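Local coordinates for protein Udp-n-acetylglucosamine pyrophosphorylase (Trypanosoma brucei, PDB 4BQH) that probably catalyses the formation of UDP-N-acetylglucosamine and diphosphate from UTP and N-acetylglucosamine 1-phosphate, at residues A[123-127]-A[128-132]; A[147-150]-A[151-155]; A[186-189]-A[190-194]; A[260-263]-A[264-268]; A[294-297]-A[298-302]. All coordinates share one frame; numbering follows the deposited sequence. Where two conformers were deposited one is given.

Interaction 1: residues A[123-127]-A[128-132]; sequences SGTRL and GFDKP
T125 and D130 meet at an oblique angle beside a tight backbone turn, the carboxylate end of D130 coming back near the threonine, which can be followed atom by atom. Its CB lies 4.1 Å from D130 OD1. Beyond it OG1, set anti to the backbone N (chi1 -172°), leans toward the same carboxylate oxygen, with T125 OG1 to D130 OD1 at 3.6 Å, an approach too long to count as a bond. At the base of the residue, T125 N donates to S123 OG at 3.1 Å, which defines an ST turn and fixes the start of the bend. T125 O then receives G128 N at 3.0 Å, the donor standing well above the carbonyl plane, as expected of a 3-10 turn over 125-127. Two further backbone bonds close the hairpin-like loop: F129 N to G124 O at 2.9 Å, and G124 N to K131 O at 2.8 Å, with the donor nearly in line with the carbonyl (C=O...N 174°). G128 sits at positive phi (77°), which suits glycine. Outside the loop, L127 packs on F136 and V437, while P132 packs on E187 and T188 of helix 185-194. The sequence SGTRLGFDKP covers all but the first glycine of the glycine-rich GxGTRLG signature of UDPGP-type pyrophosphorylases, whose loop probably shapes the nucleotide site here, as in relatives.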
loop_
_atom_site.group_PDB
_atom_site.type_symbol
_atom_site.label_atom_id
_atom_site.label_comp_id
_atom_site.label_asym_id
_atom_site.label_seq_id
_atom_site.Cartn_x
_atom_site.Cartn_y
_atom_site.Cartn_z
ATOM N N SER A 123 -8.601 -9.561 -4.619
ATOM C CA SER A 123 -8.342 -10.928 -5.021
ATOM C C SER A 123 -7.359 -11.005 -6.199
ATOM O O SER A 123 -6.999 -9.987 -6.804
ATOM C CB SER A 123 -9.653 -11.628 -5.383
ATOM O OG SER A 123 -10.008 -11.391 -6.733
ATOM N N GLY A 124 -6.916 -12.222 -6.494
ATOM C CA GLY A 124 -6.056 -12.461 -7.645
ATOM C C GLY A 124 -6.842 -12.914 -8.864
ATOM O O GLY A 124 -6.275 -13.519 -9.761
ATOM N N THR A 125 -8.140 -12.624 -8.910
ATOM C CA THR A 125 -8.985 -13.144 -9.999
ATOM C C THR A 125 -8.502 -12.785 -11.423
ATOM O O THR A 125 -8.577 -13.621 -12.327
ATOM C CB THR A 125 -10.486 -12.790 -9.808
ATOM O OG1 THR A 125 -11.264 -13.490 -10.790
ATOM C CG2 THR A 125 -10.734 -11.299 -9.958
ATOM N N ARG A 126 -8.021 -11.552 -11.610
ATOM C CA ARG A 126 -7.462 -11.109 -12.895
ATOM C C ARG A 126 -6.216 -11.896 -13.280
ATOM O O ARG A 126 -5.924 -12.051 -14.467
ATOM C CB ARG A 126 -7.135 -9.620 -12.875
ATOM C CG ARG A 126 -8.331 -8.702 -12.711
ATOM C CD ARG A 126 -7.886 -7.249 -12.778
ATOM N NE ARG A 126 -7.242 -6.955 -14.055
ATOM C CZ ARG A 126 -7.904 -6.681 -15.180
ATOM N NH1 ARG A 126 -9.236 -6.656 -15.188
ATOM N NH2 ARG A 126 -7.241 -6.430 -16.300
ATOM N N LEU A 127 -5.487 -12.379 -12.272
ATOM C CA LEU A 127 -4.307 -13.211 -12.478
ATOM C C LEU A 127 -4.685 -14.677 -12.699
ATOM O O LEU A 127 -3.803 -15.526 -12.828
ATOM C CB LEU A 127 -3.361 -13.111 -11.275
ATOM C CG LEU A 127 -2.935 -11.722 -10.819
ATOM C CD1 LEU A 127 -2.167 -11.804 -9.505
ATOM C CD2 LEU A 127 -2.106 -11.026 -11.897
ATOM N N GLY A 128 -5.985 -14.969 -12.736
ATOM C CA GLY A 128 -6.489 -16.342 -12.819
ATOM C C GLY A 128 -6.435 -17.106 -11.509
ATOM O O GLY A 128 -6.385 -18.335 -11.503
ATOM N N PHE A 129 -6.447 -16.380 -10.390
ATOM C CA PHE A 129 -6.241 -16.958 -9.062
ATOM C C PHE A 129 -7.309 -16.448 -8.080
ATOM O O PHE A 129 -7.180 -15.325 -7.580
ATOM C CB PHE A 129 -4.829 -16.576 -8.585
ATOM C CG PHE A 129 -4.328 -17.368 -7.407
ATOM C CD1 PHE A 129 -4.471 -18.744 -7.361
ATOM C CD2 PHE A 129 -3.668 -16.732 -6.364
ATOM C CE1 PHE A 129 -3.997 -19.468 -6.281
ATOM C CE2 PHE A 129 -3.187 -17.450 -5.287
ATOM C CZ PHE A 129 -3.350 -18.818 -5.246
ATOM N N ASP A 130 -8.327 -17.263 -7.808
ATOM C CA ASP A 130 -9.476 -16.873 -6.976
ATOM C C ASP A 130 -9.234 -16.972 -5.469
ATOM O O ASP A 130 -10.040 -17.536 -4.719
ATOM C CB ASP A 130 -10.737 -17.646 -7.392
ATOM C CG ASP A 130 -11.369 -17.092 -8.676
ATOM O OD1 ASP A 130 -10.640 -16.863 -9.672
ATOM O OD2 ASP A 130 -12.604 -16.888 -8.685
ATOM N N LYS A 131 -8.111 -16.413 -5.044
ATOM C CA LYS A 131 -7.742 -16.318 -3.640
ATOM C C LYS A 131 -7.265 -14.872 -3.429
ATOM O O LYS A 131 -7.136 -14.146 -4.403
ATOM C CB LYS A 131 -6.638 -17.332 -3.335
ATOM C CG LYS A 131 -7.185 -18.744 -3.147
ATOM C CD LYS A 131 -6.109 -19.801 -3.318
ATOM C CE LYS A 131 -6.699 -21.206 -3.251
ATOM N NZ LYS A 131 -7.207 -21.510 -1.876
ATOM N N PRO A 132 -7.033 -14.446 -2.172
ATOM C CA PRO A 132 -6.533 -13.081 -1.994
ATOM C C PRO A 132 -5.210 -12.902 -2.698
ATOM O O PRO A 132 -4.410 -13.840 -2.785
ATOM C CB PRO A 132 -6.373 -12.965 -0.467
ATOM C CG PRO A 132 -7.371 -13.924 0.056
ATOM C CD PRO A 132 -7.259 -15.099 -0.867
#

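Interaction 2: residues A[147-150]-A[151-155]; sequences LFMM and HCEKI
M149 passes obliquely by E153, one helical turn on, its methyl CE 3.3 Å from E153 OE2 and its CG touching the same oxygen. An extended M149 chain with CG anti to the backbone N (chi1 180°) carries the methyl there. The carboxylate's other oxygen, OE1, has its own partner in a salt bridge with K145. Main-chain polarity is met by the regular i to i+4 pattern, for instance C152 N to F148 O at 3.0 Å. L147 O is used twice: it accepts H151 N at 3.1 Å (N-H...O 168°) and a proton from a water at 2.8 Å. That water lies in the plane of the imidazole, 2.9 Å from H151 ND1, and so bridges ring and backbone across one turn. K154 runs out extended over M150 O, and its NZ is satisfied by A286 O. In this largely buried part of helix 147-166, E153 OE1, K154 NZ and H151 ND1 therefore each have a partner: K145, A286 O and the water.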
loop_
_atom_site.group_PDB
_atom_site.type_symbol
_atom_site.label_atom_id
_atom_site.label_comp_id
_atom_site.label_asym_id
_atom_site.label_seq_id
_atom_site.Cartn_x
_atom_site.Cartn_y
_atom_site.Cartn_z
ATOM N N LEU A 147 3.331 -13.382 -2.198
ATOM C CA LEU A 147 3.533 -11.964 -1.972
ATOM C C LEU A 147 3.522 -11.633 -0.466
ATOM O O LEU A 147 4.380 -10.882 -0.018
ATOM C CB LEU A 147 2.516 -11.131 -2.770
ATOM C CG LEU A 147 2.637 -11.273 -4.296
ATOM C CD1 LEU A 147 1.443 -10.550 -4.913
ATOM C CD2 LEU A 147 3.944 -10.708 -4.828
ATOM N N PHE A 148 2.599 -12.209 0.310
ATOM C CA PHE A 148 2.614 -12.007 1.778
ATOM C C PHE A 148 3.963 -12.408 2.377
ATOM O O PHE A 148 4.536 -11.669 3.153
ATOM C CB PHE A 148 1.502 -12.773 2.502
ATOM C CG PHE A 148 0.158 -12.083 2.511
ATOM C CD1 PHE A 148 0.042 -10.736 2.854
ATOM C CD2 PHE A 148 -1.015 -12.812 2.274
ATOM C CE1 PHE A 148 -1.213 -10.116 2.902
ATOM C CE2 PHE A 148 -2.282 -12.192 2.331
ATOM C CZ PHE A 148 -2.380 -10.839 2.637
ATOM N N MET A 149 4.473 -13.571 1.990
ATOM C CA MET A 149 5.705 -14.069 2.573
ATOM C C MET A 149 6.866 -13.126 2.324
ATOM O O MET A 149 7.627 -12.838 3.242
ATOM C CB MET A 149 6.033 -15.467 2.036
ATOM C CG MET A 149 7.320 -16.036 2.605
ATOM S SD MET A 149 7.290 -17.805 2.280
ATOM C CE MET A 149 8.790 -18.303 3.118
ATOM N N MET A 150 6.987 -12.619 1.095
ATOM C CA MET A 150 8.089 -11.711 0.765
ATOM C C MET A 150 7.970 -10.374 1.521
ATOM O O MET A 150 8.982 -9.832 1.956
ATOM C CB MET A 150 8.251 -11.519 -0.742
ATOM C CG MET A 150 8.894 -12.742 -1.420
ATOM S SD MET A 150 9.042 -12.621 -3.218
ATOM C CE MET A 150 7.317 -12.604 -3.665
ATOM N N HIS A 151 6.751 -9.869 1.688
ATOM C CA HIS A 151 6.544 -8.680 2.535
ATOM C C HIS A 151 7.036 -8.890 3.939
ATOM O O HIS A 151 7.743 -8.032 4.475
ATOM C CB HIS A 151 5.089 -8.216 2.562
ATOM C CG HIS A 151 4.798 -7.065 1.616
ATOM N ND1 HIS A 151 4.867 -7.202 0.273
ATOM C CD2 HIS A 151 4.408 -5.753 1.859
ATOM C CE1 HIS A 151 4.548 -6.009 -0.330
ATOM N NE2 HIS A 151 4.276 -5.126 0.632
ATOM N N CYS A 152 6.695 -10.028 4.539
ATOM C CA CYS A 152 7.083 -10.305 5.924
ATOM C C CYS A 152 8.591 -10.499 6.073
ATOM O O CYS A 152 9.180 -10.097 7.083
ATOM C CB CYS A 152 6.324 -11.516 6.468
ATOM S SG CYS A 152 4.538 -11.241 6.590
ATOM N N GLU A 153 9.217 -11.104 5.069
ATOM C CA GLU A 153 10.649 -11.277 5.102
ATOM C C GLU A 153 11.373 -9.948 4.962
ATOM O O GLU A 153 12.415 -9.743 5.575
ATOM C CB GLU A 153 11.088 -12.257 4.015
ATOM C CG GLU A 153 10.751 -13.676 4.397
ATOM C CD GLU A 153 11.214 -14.707 3.374
ATOM O OE1 GLU A 153 11.835 -14.339 2.359
ATOM O OE2 GLU A 153 10.941 -15.901 3.614
ATOM N N LYS A 154 10.809 -9.011 4.187
ATOM C CA LYS A 154 11.401 -7.679 4.121
ATOM C C LYS A 154 11.353 -7.011 5.503
ATOM O O LYS A 154 12.325 -6.392 5.923
ATOM C CB LYS A 154 10.698 -6.811 3.067
ATOM C CG LYS A 154 11.013 -7.246 1.629
ATOM C CD LYS A 154 10.126 -6.526 0.603
ATOM C CE LYS A 154 10.569 -6.836 -0.830
ATOM N NZ LYS A 154 9.649 -6.172 -1.824
ATOM N N ILE A 155 10.250 -7.185 6.223
ATOM C CA ILE A 155 10.146 -6.591 7.564
ATOM C C ILE A 155 11.203 -7.216 8.461
ATOM O O ILE A 155 11.924 -6.502 9.172
ATOM C CB ILE A 155 8.759 -6.825 8.175
ATOM C CG1 ILE A 155 7.736 -5.966 7.427
ATOM C CG2 ILE A 155 8.756 -6.541 9.691
ATOM C CD1 ILE A 155 6.306 -6.184 7.852
HETATM O O HOH W 1 5.718 -9.136 -1.689
#

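Interaction 3: residues A[186-189]-A[190-194]; sequences AETQ and RFFEE
T188 and F192 point the same way from successive turns, with T188 CG2 4.1 Å from F192 CE1. A carbonyl touches the ring as well: T188 O lies in the ring plane at its edge, 3.4 Å from F192 CD1, while accepting F192 N at 3.1 Å (N-H...O 166°). On the neighbouring flank, E193 CG rests 3.3 Å from Q189 O, the acceptor of its own backbone N. In the next shell, T188 OG1 bonds to N184 O; with OG1 beside the backbone N (chi1 -57°), CG2 is turned toward the phenyl ring. Q189 NE2 is taken by D185 OD1. F192 meets the rings of F148, F207 and F198 edge-to-face, and F191 stacks on F135. The helix is the connection of a beta-alpha-beta unit between strands 175-180 and 205-209, with T188 and F192 packed against V178. Chemically the helix is two-sided: an aromatic cluster, with the T188 methyl against it, packs on the sheet, helix 147-166 and nearby loops, while charged R190, E193 and E194 lie on the exposed side.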
loop_
_atom_site.group_PDB
_atom_site.type_symbol
_atom_site.label_atom_id
_atom_site.label_comp_id
_atom_site.label_asym_id
_atom_site.label_seq_id
_atom_site.Cartn_x
_atom_site.Cartn_y
_atom_site.Cartn_z
ATOM N N ALA A 186 -11.075 -14.155 7.186
ATOM C CA ALA A 186 -10.850 -15.456 7.816
ATOM C C ALA A 186 -9.830 -16.285 7.058
ATOM O O ALA A 186 -8.930 -16.865 7.656
ATOM C CB ALA A 186 -12.173 -16.203 7.937
ATOM N N GLU A 187 -9.960 -16.346 5.738
ATOM C CA GLU A 187 -9.036 -17.140 4.949
ATOM C C GLU A 187 -7.629 -16.531 4.997
ATOM O O GLU A 187 -6.642 -17.265 4.991
ATOM C CB GLU A 187 -9.551 -17.352 3.514
ATOM C CG GLU A 187 -9.436 -16.157 2.582
ATOM C CD GLU A 187 -10.071 -16.407 1.219
ATOM O OE1 GLU A 187 -9.727 -17.407 0.562
ATOM O OE2 GLU A 187 -10.920 -15.598 0.810
ATOM N N THR A 188 -7.548 -15.203 5.096
ATOM C CA THR A 188 -6.241 -14.540 5.242
ATOM C C THR A 188 -5.567 -14.900 6.582
ATOM O O THR A 188 -4.388 -15.263 6.621
ATOM C CB THR A 188 -6.339 -13.012 5.048
ATOM O OG1 THR A 188 -6.906 -12.733 3.748
ATOM C CG2 THR A 188 -4.921 -12.355 5.135
ATOM N N GLN A 189 -6.325 -14.841 7.670
ATOM C CA GLN A 189 -5.752 -15.194 8.985
ATOM C C GLN A 189 -5.292 -16.641 8.998
ATOM O O GLN A 189 -4.221 -16.939 9.529
ATOM C CB GLN A 189 -6.761 -14.956 10.089
ATOM C CG GLN A 189 -7.097 -13.486 10.263
ATOM C CD GLN A 189 -7.697 -13.201 11.604
ATOM O OE1 GLN A 189 -7.149 -13.592 12.626
ATOM N NE2 GLN A 189 -8.829 -12.532 11.613
ATOM N N ARG A 190 -6.097 -17.523 8.397
ATOM C CA ARG A 190 -5.737 -18.949 8.275
ATOM C C ARG A 190 -4.419 -19.164 7.536
ATOM O O ARG A 190 -3.568 -19.933 7.970
ATOM C CB ARG A 190 -6.847 -19.729 7.576
ATOM C CG ARG A 190 -7.945 -20.205 8.502
ATOM C CD ARG A 190 -8.674 -21.371 7.836
ATOM N NE ARG A 190 -9.741 -21.911 8.674
ATOM C CZ ARG A 190 -9.584 -22.875 9.582
ATOM N NH1 ARG A 190 -8.388 -23.419 9.798
ATOM N NH2 ARG A 190 -10.628 -23.286 10.284
ATOM N N PHE A 191 -4.263 -18.496 6.404
ATOM C CA PHE A 191 -3.024 -18.558 5.624
ATOM C C PHE A 191 -1.815 -18.128 6.467
ATOM O O PHE A 191 -0.791 -18.788 6.440
ATOM C CB PHE A 191 -3.187 -17.681 4.370
ATOM C CG PHE A 191 -2.035 -17.733 3.400
ATOM C CD1 PHE A 191 -1.819 -18.854 2.602
ATOM C CD2 PHE A 191 -1.195 -16.622 3.238
ATOM C CE1 PHE A 191 -0.783 -18.879 1.677
ATOM C CE2 PHE A 191 -0.145 -16.646 2.317
ATOM C CZ PHE A 191 0.061 -17.777 1.534
ATOM N N PHE A 192 -1.927 -17.016 7.208
ATOM C CA PHE A 192 -0.827 -16.578 8.072
ATOM C C PHE A 192 -0.536 -17.635 9.147
ATOM O O PHE A 192 0.626 -17.988 9.379
ATOM C CB PHE A 192 -1.111 -15.211 8.727
ATOM C CG PHE A 192 -0.660 -14.027 7.896
ATOM C CD1 PHE A 192 -1.374 -13.634 6.767
ATOM C CD2 PHE A 192 0.485 -13.309 8.244
ATOM C CE1 PHE A 192 -0.951 -12.536 5.997
ATOM C CE2 PHE A 192 0.908 -12.214 7.489
ATOM C CZ PHE A 192 0.197 -11.837 6.356
ATOM N N GLU A 193 -1.588 -18.109 9.802
ATOM C CA GLU A 193 -1.445 -19.123 10.870
ATOM C C GLU A 193 -0.730 -20.403 10.402
ATOM O O GLU A 193 0.199 -20.889 11.072
ATOM C CB GLU A 193 -2.813 -19.449 11.475
ATOM C CG GLU A 193 -3.379 -18.345 12.364
ATOM C CD GLU A 193 -4.865 -18.512 12.663
ATOM O OE1 GLU A 193 -5.418 -19.616 12.431
ATOM O OE2 GLU A 193 -5.491 -17.543 13.137
ATOM N N GLU A 194 -1.160 -20.923 9.253
ATOM C CA GLU A 194 -0.589 -22.137 8.638
ATOM C C GLU A 194 0.885 -21.970 8.266
ATOM O O GLU A 194 1.635 -22.945 8.150
ATOM C CB GLU A 194 -1.367 -22.502 7.378
ATOM C CG GLU A 194 -2.775 -23.025 7.633
ATOM C CD GLU A 194 -3.618 -23.124 6.368
ATOM O OE1 GLU A 194 -3.108 -22.923 5.244
ATOM O OE2 GLU A 194 -4.822 -23.397 6.492
#

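Interaction 4: residues A[260-263]-A[264-268]; sequences VKES and LLQHL. With SO4 (sulfate ion), chain D.
Q266 OE1 receives S263 N at 2.9 Å, a nearly straight bond (N-H...O 170°) that lies in the amide's carbonyl plane and uses a lone pair. The reciprocal bond runs from Q266 N to S263 OG at 3.1 Å, with S263 OG placed between the backbone N and the carbonyl carbon (chi1 63°), which brings it back over the first turn. Together they make a capping box, with S263 as N-cap of helix 264-270, directly after the weakly bonded strand 262-263. E262 crosses Q266 at about a right angle, its CB 3.3 Å from Q266 OE1, and its carboxylate is held by K270 in a salt bridge. H267 closes the first turn by giving its N to S263 O at 2.9 Å; this carbonyl oxygen also lies over one face of the imidazole, 3.2 Å from H267 CD2. At the ring edge, H267 ND1 donates to O3 of a sulfate ion at 2.8 Å, while its bond to O2 is weak and bent. H267 NE2 goes to T251 OG1, so both ring nitrogens are engaged and the ring's rotation is fixed. R249 and H206 also bind the sulfate, which probably came from the crystallisation liquor.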
loop_
_atom_site.group_PDB
_atom_site.type_symbol
_atom_site.label_atom_id
_atom_site.label_comp_id
_atom_site.label_asym_id
_atom_site.label_seq_id
_atom_site.Cartn_x
_atom_site.Cartn_y
_atom_site.Cartn_z
ATOM N N VAL A 260 -13.109 -1.551 27.788
ATOM C CA VAL A 260 -14.005 -1.145 26.700
ATOM C C VAL A 260 -13.267 -1.189 25.346
ATOM O O VAL A 260 -12.064 -0.937 25.281
ATOM C CB VAL A 260 -14.639 0.252 26.928
ATOM C CG1 VAL A 260 -15.546 0.233 28.156
ATOM C CG2 VAL A 260 -13.577 1.340 27.050
ATOM N N LYS A 261 -14.001 -1.506 24.280
ATOM C CA LYS A 261 -13.408 -1.650 22.947
ATOM C C LYS A 261 -12.811 -0.334 22.473
ATOM O O LYS A 261 -13.426 0.714 22.640
ATOM C CB LYS A 261 -14.465 -2.097 21.939
ATOM C CG LYS A 261 -14.965 -3.521 22.138
ATOM C CD LYS A 261 -15.935 -3.893 21.032
ATOM C CE LYS A 261 -15.952 -5.393 20.789
ATOM N NZ LYS A 261 -17.071 -5.756 19.877
ATOM N N GLU A 262 -11.614 -0.411 21.889
ATOM C CA GLU A 262 -10.964 0.725 21.228
ATOM C C GLU A 262 -10.589 0.345 19.787
ATOM O O GLU A 262 -10.560 -0.840 19.424
ATOM C CB GLU A 262 -9.696 1.153 21.973
ATOM C CG GLU A 262 -9.901 1.571 23.430
ATOM C CD GLU A 262 -8.589 1.673 24.188
ATOM O OE1 GLU A 262 -7.538 1.224 23.663
ATOM O OE2 GLU A 262 -8.603 2.203 25.325
ATOM N N SER A 263 -10.271 1.359 18.990
ATOM C CA SER A 263 -9.871 1.135 17.593
ATOM C C SER A 263 -8.435 0.638 17.453
ATOM O O SER A 263 -7.617 0.765 18.372
ATOM C CB SER A 263 -10.041 2.420 16.789
ATOM O OG SER A 263 -9.192 3.441 17.289
ATOM N N LEU A 264 -8.118 0.063 16.292
ATOM C CA LEU A 264 -6.730 -0.264 15.996
ATOM C C LEU A 264 -5.854 1.002 16.078
ATOM O O LEU A 264 -4.711 0.939 16.544
ATOM C CB LEU A 264 -6.585 -0.924 14.611
ATOM C CG LEU A 264 -5.180 -1.455 14.211
ATOM C CD1 LEU A 264 -4.518 -2.322 15.293
ATOM C CD2 LEU A 264 -5.338 -2.312 12.957
ATOM N N LEU A 265 -6.384 2.137 15.622
ATOM C CA LEU A 265 -5.674 3.414 15.745
ATOM C C LEU A 265 -5.286 3.698 17.204
ATOM O O LEU A 265 -4.139 4.005 17.493
ATOM C CB LEU A 265 -6.542 4.561 15.212
ATOM C CG LEU A 265 -5.927 5.948 15.266
ATOM C CD1 LEU A 265 -4.869 6.049 14.192
ATOM C CD2 LEU A 265 -7.021 6.983 15.014
ATOM N N GLN A 266 -6.254 3.583 18.109
ATOM C CA GLN A 266 -5.981 3.768 19.529
ATOM C C GLN A 266 -4.973 2.731 20.048
ATOM O O GLN A 266 -4.095 3.075 20.821
ATOM C CB GLN A 266 -7.291 3.722 20.319
ATOM C CG GLN A 266 -8.190 4.934 20.036
ATOM C CD GLN A 266 -9.577 4.809 20.667
ATOM O OE1 GLN A 266 -10.358 3.921 20.322
ATOM N NE2 GLN A 266 -9.889 5.720 21.590
ATOM N N HIS A 267 -5.090 1.475 19.613
ATOM C CA HIS A 267 -4.126 0.414 19.998
ATOM C C HIS A 267 -2.734 0.786 19.547
ATOM O O HIS A 267 -1.765 0.615 20.286
ATOM C CB HIS A 267 -4.523 -0.918 19.383
ATOM C CG HIS A 267 -5.765 -1.535 19.991
ATOM N ND1 HIS A 267 -6.155 -2.803 19.726
ATOM C CD2 HIS A 267 -6.680 -1.031 20.907
ATOM C CE1 HIS A 267 -7.286 -3.073 20.403
ATOM N NE2 HIS A 267 -7.601 -1.996 21.130
ATOM N N LEU A 268 -2.626 1.319 18.332
ATOM C CA LEU A 268 -1.297 1.710 17.810
ATOM C C LEU A 268 -0.691 2.886 18.575
ATOM O O LEU A 268 0.508 2.909 18.832
ATOM C CB LEU A 268 -1.391 2.050 16.319
ATOM C CG LEU A 268 -1.752 0.904 15.370
ATOM C CD1 LEU A 268 -1.938 1.465 13.959
ATOM C CD2 LEU A 268 -0.743 -0.229 15.394
HETATM S S SO4 D . -5.223 -5.713 18.176
HETATM O O1 SO4 D . -4.904 -6.244 16.836
HETATM O O2 SO4 D . -6.650 -5.299 18.255
HETATM O O3 SO4 D . -4.364 -4.543 18.439
HETATM O O4 SO4 D . -5.040 -6.790 19.183
#

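Interaction 5: residues A[294-297]-A[298-302]; sequences IGYA and IEEEA
Y296 and E300, one turn apart, slant across each other with ring and carboxylate planes 47° apart. The touching atom is E300 CG, 3.4 Å from Y296 CE1, and E300 OE2 follows at 3.6 Å from the same ring carbon. The tyrosine leaves with CG anti to the backbone N (chi1 -176°), sending the ring outward with a slight lean to the C-terminal end, where E300 lies; the glutamate chain bends at chi2 (-66°) and lays CG against it. E300 OE1 forms a salt bridge with R424 of strand 423-427, so the carboxylate is held from beyond the helix; a longer, weak ion pair links OE2 to R97. On another flank I294 and I298 lie side by side pointing the same way, I294 CG2 3.8 Å from I298 CD1, and I298 continues onto V104 and A108 of helix 95-110. The helix ends here in a Schellman motif: E301 adopts positive phi and A302 N bonds back to A297 O at 3.0 Å, in the carbonyl plane. Just past this cap, a water donates to A302 O at 2.7 Å and weakly to A297 O. A297 packs on Y275 and V305 of strands 275-280 and 304-309, Y296 also on V305.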
loop_
_atom_site.group_PDB
_atom_site.type_symbol
_atom_site.label_atom_id
_atom_site.label_comp_id
_atom_site.label_asym_id
_atom_site.label_seq_id
_atom_site.Cartn_x
_atom_site.Cartn_y
_atom_site.Cartn_z
ATOM N N ILE A 294 11.246 6.847 5.894
ATOM C CA ILE A 294 10.990 7.163 7.312
ATOM C C ILE A 294 11.864 8.313 7.827
ATOM O O ILE A 294 11.361 9.229 8.492
ATOM C CB ILE A 294 11.159 5.902 8.180
ATOM C CG1 ILE A 294 10.093 4.852 7.784
ATOM C CG2 ILE A 294 11.085 6.233 9.682
ATOM C CD1 ILE A 294 10.483 3.438 8.251
ATOM N N GLY A 295 13.151 8.251 7.527
ATOM C CA GLY A 295 14.095 9.301 7.951
ATOM C C GLY A 295 13.739 10.651 7.345
ATOM O O GLY A 295 13.766 11.689 8.026
ATOM N N TYR A 296 13.352 10.636 6.071
ATOM C CA TYR A 296 12.900 11.860 5.398
ATOM C C TYR A 296 11.670 12.443 6.098
ATOM O O TYR A 296 11.599 13.657 6.343
ATOM C CB TYR A 296 12.576 11.539 3.933
ATOM C CG TYR A 296 12.181 12.712 3.065
ATOM C CD1 TYR A 296 12.988 13.864 2.947
ATOM C CD2 TYR A 296 11.032 12.629 2.288
ATOM C CE1 TYR A 296 12.602 14.916 2.099
ATOM C CE2 TYR A 296 10.633 13.670 1.452
ATOM C CZ TYR A 296 11.409 14.798 1.363
ATOM O OH TYR A 296 10.959 15.771 0.498
ATOM N N ALA A 297 10.689 11.610 6.427
ATOM C CA ALA A 297 9.505 12.127 7.115
ATOM C C ALA A 297 9.890 12.775 8.445
ATOM O O ALA A 297 9.406 13.847 8.778
ATOM C CB ALA A 297 8.487 11.019 7.348
ATOM N N ILE A 298 10.782 12.112 9.176
ATOM C CA ILE A 298 11.172 12.587 10.506
ATOM C C ILE A 298 11.925 13.919 10.412
ATOM O O ILE A 298 11.592 14.885 11.134
ATOM C CB ILE A 298 11.987 11.529 11.250
ATOM C CG1 ILE A 298 11.049 10.377 11.657
ATOM C CG2 ILE A 298 12.640 12.133 12.507
ATOM C CD1 ILE A 298 11.742 9.116 12.132
ATOM N N GLU A 299 12.918 13.973 9.526
ATOM C CA GLU A 299 13.770 15.168 9.408
ATOM C C GLU A 299 13.010 16.347 8.825
ATOM O O GLU A 299 13.292 17.511 9.191
ATOM C CB GLU A 299 15.066 14.837 8.634
ATOM C CG GLU A 299 15.985 13.868 9.404
ATOM C CD GLU A 299 16.513 14.425 10.739
ATOM O OE1 GLU A 299 16.773 15.633 10.853
ATOM O OE2 GLU A 299 16.644 13.648 11.697
ATOM N N GLU A 300 11.992 16.072 7.991
ATOM C CA GLU A 300 11.138 17.138 7.415
ATOM C C GLU A 300 10.003 17.594 8.339
ATOM O O GLU A 300 9.356 18.611 8.077
ATOM C CB GLU A 300 10.534 16.688 6.064
ATOM C CG GLU A 300 11.597 16.475 4.976
ATOM C CD GLU A 300 12.327 17.758 4.540
ATOM O OE1 GLU A 300 11.702 18.836 4.456
ATOM O OE2 GLU A 300 13.532 17.687 4.252
ATOM N N GLU A 301 9.795 16.851 9.422
ATOM C CA GLU A 301 8.640 17.013 10.311
ATOM C C GLU A 301 7.339 16.919 9.485
ATOM O O GLU A 301 6.391 17.671 9.705
ATOM C CB GLU A 301 8.725 18.328 11.120
ATOM C CG GLU A 301 9.977 18.422 11.987
ATOM C CD GLU A 301 10.190 19.819 12.533
ATOM O OE1 GLU A 301 9.560 20.155 13.554
ATOM O OE2 GLU A 301 10.984 20.574 11.935
ATOM N N ALA A 302 7.305 15.961 8.554
ATOM C CA ALA A 302 6.153 15.759 7.677
ATOM C C ALA A 302 5.091 14.906 8.370
ATOM O O ALA A 302 5.422 14.000 9.171
ATOM C CB ALA A 302 6.602 15.100 6.386
HETATM O O HOH W 2 7.056 14.161 11.305
#

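From the N terminus the five contacts run strictly in series: none nests in or crosses another, and each spans only adjoining residues, closing a turn rather than a long loop. Interaction 1 turns the glycine-rich loop after strand 114-119, and its P132 packs on E187 and T188 of interaction 3. Interaction 2 opens helix 147-166, whose F148 packs on F191 and F192 of interaction 3, and C152 on F192, tying two helices beside strand 175-180. Interaction 4 starts helix 264-270 ahead of strand 275-280, and interaction 5 ends helix 291-300 ahead of strand 304-309. Interactions 1 and 5 lie on opposite sides of the chain's centre, their own centres about 37 Å apart.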